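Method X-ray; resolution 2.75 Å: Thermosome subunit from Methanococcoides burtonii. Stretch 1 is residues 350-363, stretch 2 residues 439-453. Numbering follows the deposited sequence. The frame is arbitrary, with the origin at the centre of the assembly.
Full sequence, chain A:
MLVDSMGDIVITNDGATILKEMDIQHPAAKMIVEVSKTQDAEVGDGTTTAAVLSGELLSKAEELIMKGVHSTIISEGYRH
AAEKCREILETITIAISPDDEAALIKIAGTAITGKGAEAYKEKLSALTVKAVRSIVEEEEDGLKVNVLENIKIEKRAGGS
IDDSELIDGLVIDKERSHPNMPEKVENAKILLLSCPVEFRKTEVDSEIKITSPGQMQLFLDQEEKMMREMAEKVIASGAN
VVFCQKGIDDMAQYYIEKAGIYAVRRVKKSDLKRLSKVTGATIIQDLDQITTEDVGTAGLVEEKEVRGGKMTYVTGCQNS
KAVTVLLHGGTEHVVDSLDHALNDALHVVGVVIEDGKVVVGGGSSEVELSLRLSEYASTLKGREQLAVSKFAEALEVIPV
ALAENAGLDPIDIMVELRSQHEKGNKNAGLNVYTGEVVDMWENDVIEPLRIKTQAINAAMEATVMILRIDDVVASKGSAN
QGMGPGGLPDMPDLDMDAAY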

ATOM      1  N   GLY A 350      -5.559  -0.462  -2.036  1.00 43.10           N
ATOM      2  CA  GLY A 350      -5.581   0.666  -1.125  1.00 44.97           C
ATOM      3  C   GLY A 350      -5.312   1.974  -1.846  1.00 52.22           C
ATOM      4  O   GLY A 350      -6.086   2.923  -1.761  1.00 54.38           O
ATOM      5  N   VAL A 351      -4.206   2.018  -2.576  1.00 53.69           N
ATOM      6  CA  VAL A 351      -3.806   3.224  -3.280  1.00 52.95           C
ATOM      7  C   VAL A 351      -4.808   3.646  -4.355  1.00 54.57           C
ATOM      8  O   VAL A 351      -5.062   4.827  -4.534  1.00 56.73           O
ATOM      9  N   VAL A 352      -5.384   2.688  -5.065  1.00 52.00           N
ATOM     10  CA  VAL A 352      -6.404   3.021  -6.048  1.00 47.50           C
ATOM     11  C   VAL A 352      -7.634   3.624  -5.360  1.00 49.59           C
ATOM     12  O   VAL A 352      -8.146   4.660  -5.788  1.00 53.68           O
ATOM     13  N   ILE A 353      -8.098   2.984  -4.291  1.00 49.41           N
ATOM     14  CA  ILE A 353      -9.275   3.464  -3.575  1.00 48.13           C
ATOM     15  C   ILE A 353      -9.039   4.879  -3.052  1.00 55.71           C
ATOM     16  O   ILE A 353      -9.927   5.728  -3.093  1.00 53.63           O
ATOM     17  N   GLU A 354      -7.829   5.143  -2.580  1.00 56.42           N
ATOM     18  CA  GLU A 354      -7.489   6.489  -2.141  1.00 59.16           C
ATOM     19  C   GLU A 354      -7.541   7.499  -3.296  1.00 63.99           C
ATOM     20  O   GLU A 354      -8.229   8.518  -3.189  1.00 63.09           O
ATOM     21  N   ASP A 355      -6.833   7.212  -4.393  1.00 56.69           N
ATOM     22  CA  ASP A 355      -6.845   8.084  -5.570  1.00 49.61           C
ATOM     23  C   ASP A 355      -8.268   8.287  -6.075  1.00 53.61           C
ATOM     24  O   ASP A 355      -8.609   9.364  -6.564  1.00 55.71           O
ATOM     25  N   GLY A 356      -9.092   7.245  -5.972  1.00 58.61           N
ATOM     26  CA  GLY A 356     -10.433   7.265  -6.535  1.00 52.90           C
ATOM     27  C   GLY A 356     -10.418   7.085  -8.045  1.00 65.98           C
ATOM     28  O   GLY A 356     -11.469   7.072  -8.694  1.00 67.27           O
ATOM     29  N   LYS A 357      -9.214   6.949  -8.607  1.00 58.90           N
ATOM     30  CA  LYS A 357      -9.033   6.865 -10.047  1.00 54.29           C
ATOM     31  C   LYS A 357      -7.844   5.982 -10.391  1.00 58.74           C
ATOM     32  O   LYS A 357      -6.879   5.892  -9.625  1.00 69.16           O
ATOM     33  N   VAL A 358      -7.930   5.303 -11.532  1.00 50.35           N
ATOM     34  CA  VAL A 358      -6.781   4.592 -12.074  1.00 49.77           C
ATOM     35  C   VAL A 358      -6.563   4.995 -13.519  1.00 57.23           C
ATOM     36  O   VAL A 358      -7.492   5.444 -14.201  1.00 56.03           O
ATOM     37  N   VAL A 359      -5.321   4.828 -13.964  1.00 60.33           N
ATOM     38  CA  VAL A 359      -4.922   5.036 -15.348  1.00 59.94           C
ATOM     39  C   VAL A 359      -4.667   3.657 -15.922  1.00 58.03           C
ATOM     40  O   VAL A 359      -4.361   2.735 -15.175  1.00 59.31           O
ATOM     41  N   VAL A 360      -4.799   3.491 -17.231  1.00 55.07           N
ATOM     42  CA  VAL A 360      -4.350   2.247 -17.840  1.00 52.07           C
ATOM     43  C   VAL A 360      -3.006   2.471 -18.488  1.00 49.40           C
ATOM     44  O   VAL A 360      -2.641   3.610 -18.762  1.00 54.58           O
ATOM     45  N   GLY A 361      -2.281   1.381 -18.736  1.00 47.87           N
ATOM     46  CA  GLY A 361      -0.879   1.460 -19.110  1.00 48.05           C
ATOM     47  C   GLY A 361      -0.591   1.307 -20.589  1.00 55.08           C
ATOM     48  O   GLY A 361      -1.422   1.645 -21.433  1.00 60.42           O
ATOM     49  N   GLY A 362       0.607   0.818 -20.902  1.00 48.39           N
ATOM     50  CA  GLY A 362       1.004   0.562 -22.274  1.00 40.77           C
ATOM     51  C   GLY A 362       1.176   1.817 -23.112  1.00 49.31           C
ATOM     52  O   GLY A 362       1.095   1.782 -24.349  1.00 44.43           O
ATOM     53  N   GLY A 363       1.422   2.932 -22.438  1.00 40.48           N
ATOM     54  CA  GLY A 363       1.664   4.183 -23.124  1.00 36.87           C
ATOM     55  C   GLY A 363       0.374   4.871 -23.509  1.00 41.37           C
ATOM     56  O   GLY A 363       0.392   5.956 -24.096  1.00 44.92           O
ATOM     57  N   ASP A 439      -7.092  -2.633 -25.945  1.00 63.93           N
ATOM     58  CA  ASP A 439      -7.709  -1.968 -24.785  1.00 65.55           C
ATOM     59  C   ASP A 439      -7.001  -2.371 -23.481  1.00 62.09           C
ATOM     60  O   ASP A 439      -7.234  -3.453 -22.944  1.00 63.06           O
ATOM     61  N   MET A 440      -6.128  -1.503 -22.980  1.00 51.26           N
ATOM     62  CA  MET A 440      -5.266  -1.871 -21.865  1.00 53.12           C
ATOM     63  C   MET A 440      -6.031  -2.158 -20.573  1.00 62.95           C
ATOM     64  O   MET A 440      -5.509  -2.824 -19.671  1.00 65.00           O
ATOM     65  N   TRP A 441      -7.262  -1.656 -20.485  1.00 57.11           N
ATOM     66  CA  TRP A 441      -8.142  -2.015 -19.387  1.00 57.01           C
ATOM     67  C   TRP A 441      -8.617  -3.470 -19.537  1.00 64.29           C
ATOM     68  O   TRP A 441      -8.435  -4.282 -18.638  1.00 70.20           O
ATOM     69  N   GLU A 442      -9.219  -3.800 -20.675  1.00 64.21           N
ATOM     70  CA  GLU A 442      -9.584  -5.183 -20.950  1.00 70.41           C
ATOM     71  C   GLU A 442      -8.413  -6.134 -20.712  1.00 74.80           C
ATOM     72  O   GLU A 442      -8.618  -7.322 -20.464  1.00 76.22           O
ATOM     73  N   ASN A 443      -7.190  -5.608 -20.778  1.00 71.48           N
ATOM     74  CA  ASN A 443      -5.987  -6.434 -20.685  1.00 69.40           C
ATOM     75  C   ASN A 443      -5.210  -6.300 -19.375  1.00 69.18           C
ATOM     76  O   ASN A 443      -4.032  -6.663 -19.294  1.00 65.06           O
ATOM     77  N   ASP A 444      -5.880  -5.770 -18.356  1.00 73.91           N
ATOM     78  CA  ASP A 444      -5.370  -5.785 -16.984  1.00 60.83           C
ATOM     79  C   ASP A 444      -3.985  -5.149 -16.838  1.00 60.84           C
ATOM     80  O   ASP A 444      -3.123  -5.651 -16.109  1.00 65.98           O
ATOM     81  N   VAL A 445      -3.777  -4.041 -17.538  1.00 45.43           N
ATOM     82  CA  VAL A 445      -2.566  -3.277 -17.346  1.00 54.08           C
ATOM     83  C   VAL A 445      -2.922  -1.939 -16.719  1.00 51.96           C
ATOM     84  O   VAL A 445      -3.022  -0.931 -17.412  1.00 46.58           O
ATOM     85  N   ILE A 446      -3.116  -1.949 -15.400  1.00 61.52           N
ATOM     86  CA  ILE A 446      -3.515  -0.755 -14.657  1.00 64.04           C
ATOM     87  C   ILE A 446      -2.344  -0.089 -13.928  1.00 60.46           C
ATOM     88  O   ILE A 446      -1.457  -0.758 -13.403  1.00 68.92           O
ATOM     89  N   GLU A 447      -2.350   1.237 -13.914  1.00 52.18           N
ATOM     90  CA  GLU A 447      -1.370   2.018 -13.163  1.00 65.92           C
ATOM     91  C   GLU A 447      -2.104   3.037 -12.282  1.00 71.57           C
ATOM     92  O   GLU A 447      -3.100   3.630 -12.698  1.00 81.65           O
ATOM     93  N   PRO A 448      -1.618   3.243 -11.056  1.00 63.80           N
ATOM     94  CA  PRO A 448      -2.313   4.153 -10.145  1.00 59.93           C
ATOM     95  C   PRO A 448      -2.109   5.590 -10.597  1.00 59.74           C
ATOM     96  O   PRO A 448      -1.003   5.929 -11.013  1.00 50.26           O
ATOM     97  N   LEU A 449      -3.151   6.415 -10.521  1.00 61.64           N
ATOM     98  CA  LEU A 449      -3.014   7.826 -10.866  1.00 53.38           C
ATOM     99  C   LEU A 449      -1.829   8.502 -10.160  1.00 53.24           C
ATOM    100  O   LEU A 449      -1.060   9.222 -10.791  1.00 46.40           O
ATOM    101  N   ARG A 450      -1.678   8.280  -8.857  1.00 55.78           N
ATOM    102  CA  ARG A 450      -0.645   8.997  -8.107  1.00 54.16           C
ATOM    103  C   ARG A 450       0.771   8.748  -8.646  1.00 56.43           C
ATOM    104  O   ARG A 450       1.605   9.650  -8.660  1.00 68.86           O
ATOM    105  N   ILE A 451       1.043   7.538  -9.107  1.00 48.88           N
ATOM    106  CA  ILE A 451       2.342   7.259  -9.698  1.00 52.63           C
ATOM    107  C   ILE A 451       2.495   8.035 -11.002  1.00 53.58           C
ATOM    108  O   ILE A 451       3.504   8.696 -11.232  1.00 53.64           O
ATOM    109  N   LYS A 452       1.483   7.968 -11.855  1.00 46.31           N
ATOM    110  CA  LYS A 452       1.569   8.664 -13.118  1.00 49.77           C
ATOM    111  C   LYS A 452       1.834  10.177 -12.930  1.00 54.74           C
ATOM    112  O   LYS A 452       2.655  10.750 -13.653  1.00 57.01           O
ATOM    113  N   THR A 453       1.165  10.821 -11.964  1.00 39.42           N
ATOM    114  CA  THR A 453       1.356  12.258 -11.760  1.00 37.27           C
ATOM    115  C   THR A 453       2.634  12.555 -11.003  1.00 50.50           C
ATOM    116  O   THR A 453       3.238  13.599 -11.199  1.00 59.57           O
TER

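The contact has two halves: a short antiparallel strand pairing, and a charged corner where the helix 350-355 meets the start of the helix 449-453. In the strand half three backbone bonds tie the stretches together. Val359 N donates to Glu447 O at 2.8 Å, and Glu447 N returns the bond to Val359 O, also at 2.8 Å. One step on, Gly361 N reaches Val445 O at 2.8 Å, and the same carbonyl receives a CA-H contact from Val360, CA to O 3.5 Å. Most of the strand side chains make apolar contacts.

They divide by face. Val360 (chi1 m) and Ile446 share one side of the sheet, where Val360 CG1 lies 4.0 Å from Ile446 CD1. Val360 also packs on the loop before the second strand: its CB is 3.9 Å from Met440 CB, and its CG1 is 3.7 Å from Trp441 CB and sits at the edge of the indole. Val358, also m, adds CB against Ile446 CG2 at 3.5 Å and CG2 against Trp441 CZ3 at 3.9 Å. On the other side lie Val359, in t, and Glu447. Val359 CG2 meets Leu449 CD1 at 3.8 Å, a contact carried by the t, p rotamer of Leu449.

The charged corner is organised around Arg450 and two acids. Asp355, chi1 m, points toward the second stretch and uses both oxygens. Its OD2 accepts from the backbone, Arg450 N to Asp355 OD2 3.1 Å with a nearly straight angle, so an amide in the first turn of the helix finds its acceptor across the contact. Leu449 N is also near, 3.4 Å from Asp355 OD2, but the angle is too poor for a bond. The other oxygen faces the guanidinium: Arg450 NE and Asp355 OD1 form a salt bridge at 3.1 Å, although its hydrogen bond is weak. Arg450, with chi1 p, chi2 t and chi3 p, carries its end on to Glu354, where NH2 donates to OE1 at 3.2 Å in a better-aligned salt bridge. Glu354 OE2 is satisfied elsewhere in the structure. Val351, in t, lays CG1 over one face of the guanidinium and touches Pro448 with it, CG1 to CB 4.0 Å, so the charged group has acids for its hydrogens and a methyl for its face.

Glu447 looks within its own stretch for charge: Lys452 NZ lies 2.6 Å from Glu447 OE1, a salt bridge whose exact length is uncertain because the model is crowded there. Water 1 links the stretches, accepting from Gly363 N at 2.9 Å and, weakly, from Lys452 NZ at 3.5 Å.

Gly361 and Gly362 leave room for the second stretch. A CB on Gly361 would clash with Val445 CG1, and one on Gly362 with Met440 SD; Met440, m at chi1 and chi2, brings its CG within 3.2 Å of Gly361 O. The rule is economical: Val359, Glu447 and Gly361 amides paired by backbone carbonyls, a helix amide by Asp355, and the arginine shared between two acids.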

ATOM      1  CB  VAL A 351      -2.410   3.068  -3.889  1.00 54.89           C
ATOM      2  CG1 VAL A 351      -2.135   4.189  -4.892  1.00 54.98           C
ATOM      3  CG2 VAL A 351      -1.362   3.019  -2.771  1.00 43.31           C
ATOM      4  CB  VAL A 352      -6.807   1.793  -6.893  1.00 46.34           C
ATOM      5  CG1 VAL A 352      -8.064   2.069  -7.678  1.00 43.46           C
ATOM      6  CG2 VAL A 352      -5.683   1.398  -7.824  1.00 44.54           C
ATOM      7  CB  ILE A 353      -9.672   2.508  -2.429  1.00 50.13           C
ATOM      8  CG1 ILE A 353     -10.277   1.229  -3.008  1.00 49.88           C
ATOM      9  CG2 ILE A 353     -10.659   3.180  -1.464  1.00 46.91           C
ATOM     10  CD1 ILE A 353     -10.724   0.242  -1.977  1.00 57.29           C
ATOM     11  CB  GLU A 354      -6.134   6.510  -1.425  1.00 50.00           C
ATOM     12  CG  GLU A 354      -6.197   5.954  -0.016  1.00 53.96           C
ATOM     13  CD  GLU A 354      -4.847   5.928   0.682  1.00 62.34           C
ATOM     14  OE1 GLU A 354      -3.809   5.792  -0.007  1.00 66.96           O
ATOM     15  OE2 GLU A 354      -4.830   6.034   1.929  1.00 58.74           O
ATOM     16  CB  ASP A 355      -6.019   7.499  -6.725  1.00 56.31           C
ATOM     17  CG  ASP A 355      -4.511   7.510  -6.469  1.00 63.57           C
ATOM     18  OD1 ASP A 355      -4.038   8.250  -5.574  1.00 60.41           O
ATOM     19  OD2 ASP A 355      -3.802   6.767  -7.189  1.00 62.85           O
ATOM     20  CB  LYS A 357      -8.845   8.265 -10.641  1.00 59.64           C
ATOM     21  CG  LYS A 357      -9.587   9.363  -9.863  1.00 69.58           C
ATOM     22  CD  LYS A 357     -10.039  10.517 -10.746  1.00 78.63           C
ATOM     23  CE  LYS A 357     -10.418  11.738  -9.920  1.00 85.08           C
ATOM     24  NZ  LYS A 357      -9.226  12.348  -9.255  1.00 86.28           N
ATOM     25  CB  VAL A 358      -6.958   3.075 -12.047  1.00 46.11           C
ATOM     26  CG1 VAL A 358      -7.345   2.620 -10.674  1.00 47.32           C
ATOM     27  CG2 VAL A 358      -8.004   2.665 -13.057  1.00 53.52           C
ATOM     28  CB  VAL A 359      -3.605   5.831 -15.421  1.00 61.01           C
ATOM     29  CG1 VAL A 359      -3.177   6.028 -16.852  1.00 67.82           C
ATOM     30  CG2 VAL A 359      -3.761   7.165 -14.743  1.00 66.35           C
ATOM     31  CB  VAL A 360      -5.341   1.704 -18.853  1.00 51.01           C
ATOM     32  CG1 VAL A 360      -6.442   0.975 -18.118  1.00 44.49           C
ATOM     33  CG2 VAL A 360      -5.895   2.839 -19.708  1.00 51.60           C
ATOM     34  CB  ASP A 439      -9.209  -2.289 -24.708  1.00 73.94           C
ATOM     35  CG  ASP A 439      -9.960  -1.380 -23.746  1.00 76.01           C
ATOM     36  OD1 ASP A 439      -9.497  -1.210 -22.601  1.00 74.17           O
ATOM     37  OD2 ASP A 439     -11.017  -0.833 -24.136  1.00 78.34           O
ATOM     38  CB  MET A 440      -4.192  -0.806 -21.640  1.00 56.17           C
ATOM     39  CG  MET A 440      -3.116  -0.764 -22.726  1.00 29.26           C
ATOM     40  SD  MET A 440      -1.877  -2.059 -22.644  1.00 66.75           S
ATOM     41  CE  MET A 440      -2.580  -3.304 -23.700  1.00 46.01           C
ATOM     42  CB  TRP A 441      -9.332  -1.057 -19.296  1.00 65.01           C
ATOM     43  CG  TRP A 441     -10.331  -1.461 -18.238  1.00 69.36           C
ATOM     44  CD1 TRP A 441     -11.488  -2.157 -18.429  1.00 68.52           C
ATOM     45  CD2 TRP A 441     -10.239  -1.216 -16.828  1.00 62.39           C
ATOM     46  NE1 TRP A 441     -12.125  -2.352 -17.231  1.00 65.84           N
ATOM     47  CE2 TRP A 441     -11.380  -1.787 -16.231  1.00 63.97           C
ATOM     48  CE3 TRP A 441      -9.304  -0.570 -16.014  1.00 53.01           C
ATOM     49  CZ2 TRP A 441     -11.614  -1.728 -14.858  1.00 66.61           C
ATOM     50  CZ3 TRP A 441      -9.530  -0.516 -14.659  1.00 51.68           C
ATOM     51  CH2 TRP A 441     -10.679  -1.091 -14.089  1.00 63.77           C
ATOM     52  CB  GLU A 442     -10.095  -5.340 -22.385  1.00 77.93           C
ATOM     53  CG  GLU A 442     -11.465  -4.744 -22.620  1.00 90.90           C
ATOM     54  CD  GLU A 442     -12.488  -5.292 -21.650  1.00107.50           C
ATOM     55  OE1 GLU A 442     -13.058  -4.487 -20.879  1.00114.72           O
ATOM     56  OE2 GLU A 442     -12.709  -6.526 -21.646  1.00107.74           O
ATOM     57  CB  ASN A 443      -5.066  -6.183 -21.879  1.00 76.79           C
ATOM     58  CG  ASN A 443      -5.348  -7.120 -23.040  1.00 88.54           C
ATOM     59  OD1 ASN A 443      -4.939  -8.281 -23.021  1.00 97.28           O
ATOM     60  ND2 ASN A 443      -6.050  -6.620 -24.058  1.00 87.27           N
ATOM     61  CB  ASP A 444      -5.378  -7.215 -16.447  1.00 53.43           C
ATOM     62  CG  ASP A 444      -6.766  -7.839 -16.486  1.00 70.50           C
ATOM     63  OD1 ASP A 444      -7.753  -7.097 -16.266  1.00 73.67           O
ATOM     64  OD2 ASP A 444      -6.874  -9.064 -16.738  1.00 73.13           O
ATOM     65  CB  VAL A 445      -1.799  -3.061 -18.663  1.00 58.43           C
ATOM     66  CG1 VAL A 445      -0.454  -2.448 -18.370  1.00 47.46           C
ATOM     67  CG2 VAL A 445      -1.622  -4.387 -19.400  1.00 63.24           C
ATOM     68  CB  ILE A 446      -4.605  -1.081 -13.628  1.00 67.33           C
ATOM     69  CG1 ILE A 446      -5.492  -2.213 -14.133  1.00 72.01           C
ATOM     70  CG2 ILE A 446      -5.457   0.140 -13.353  1.00 70.60           C
ATOM     71  CD1 ILE A 446      -6.369  -1.814 -15.272  1.00 71.02           C
ATOM     72  CB  GLU A 447      -0.377   2.726 -14.102  1.00 66.25           C
ATOM     73  CG  GLU A 447       0.591   1.806 -14.853  1.00 66.89           C
ATOM     74  CD  GLU A 447       1.355   2.531 -15.967  1.00 80.15           C
ATOM     75  OE1 GLU A 447       1.001   3.681 -16.304  1.00 74.67           O
ATOM     76  OE2 GLU A 447       2.313   1.949 -16.515  1.00 91.98           O
ATOM     77  CB  PRO A 448      -1.592   3.935  -8.814  1.00 50.94           C
ATOM     78  CG  PRO A 448      -0.670   2.767  -9.026  1.00 52.77           C
ATOM     79  CD  PRO A 448      -0.368   2.738 -10.476  1.00 54.57           C
ATOM     80  CB  LEU A 449      -4.297   8.598 -10.562  1.00 54.85           C
ATOM     81  CG  LEU A 449      -4.236  10.072 -10.986  1.00 53.76           C
ATOM     82  CD1 LEU A 449      -4.055  10.176 -12.480  1.00 52.64           C
ATOM     83  CD2 LEU A 449      -5.470  10.822 -10.566  1.00 55.21           C
ATOM     84  CB  ARG A 450      -0.733   8.730  -6.595  1.00 45.94           C
ATOM     85  CG  ARG A 450      -0.004   7.486  -6.111  1.00 54.26           C
ATOM     86  CD  ARG A 450      -0.058   7.364  -4.590  1.00 54.88           C
ATOM     87  NE  ARG A 450      -1.366   7.740  -4.066  1.00 57.53           N
ATOM     88  CZ  ARG A 450      -1.872   7.279  -2.930  1.00 60.57           C
ATOM     89  NH1 ARG A 450      -1.183   6.426  -2.196  1.00 60.51           N
ATOM     90  NH2 ARG A 450      -3.073   7.665  -2.533  1.00 67.11           N
ATOM     91  CB  ILE A 451       2.555   5.750  -9.946  1.00 58.00           C
ATOM     92  CG1 ILE A 451       2.776   5.026  -8.614  1.00 67.74           C
ATOM     93  CG2 ILE A 451       3.727   5.518 -10.883  1.00 57.56           C
ATOM     94  CD1 ILE A 451       3.851   5.657  -7.736  1.00 70.31           C
ATOM     95  CB  LYS A 452       0.326   8.401 -13.970  1.00 51.51           C
ATOM     96  CG  LYS A 452       0.517   8.752 -15.421  1.00 65.50           C
ATOM     97  CD  LYS A 452       1.699   7.976 -16.031  1.00 71.99           C
ATOM     98  CE  LYS A 452       1.367   6.501 -16.235  1.00 67.19           C
ATOM     99  NZ  LYS A 452       2.497   5.763 -16.858  1.00 64.22           N
ATOM    100  CB  THR A 453       0.187  12.958 -11.025  1.00 53.31           C
ATOM    101  OG1 THR A 453       0.054  12.441  -9.692  1.00 59.69           O
ATOM    102  CG2 THR A 453      -1.115  12.791 -11.782  1.00 62.45           C
TER
HETATM  103  O   HOH W   1       1.952   3.952 -19.781  1.00 48.84           O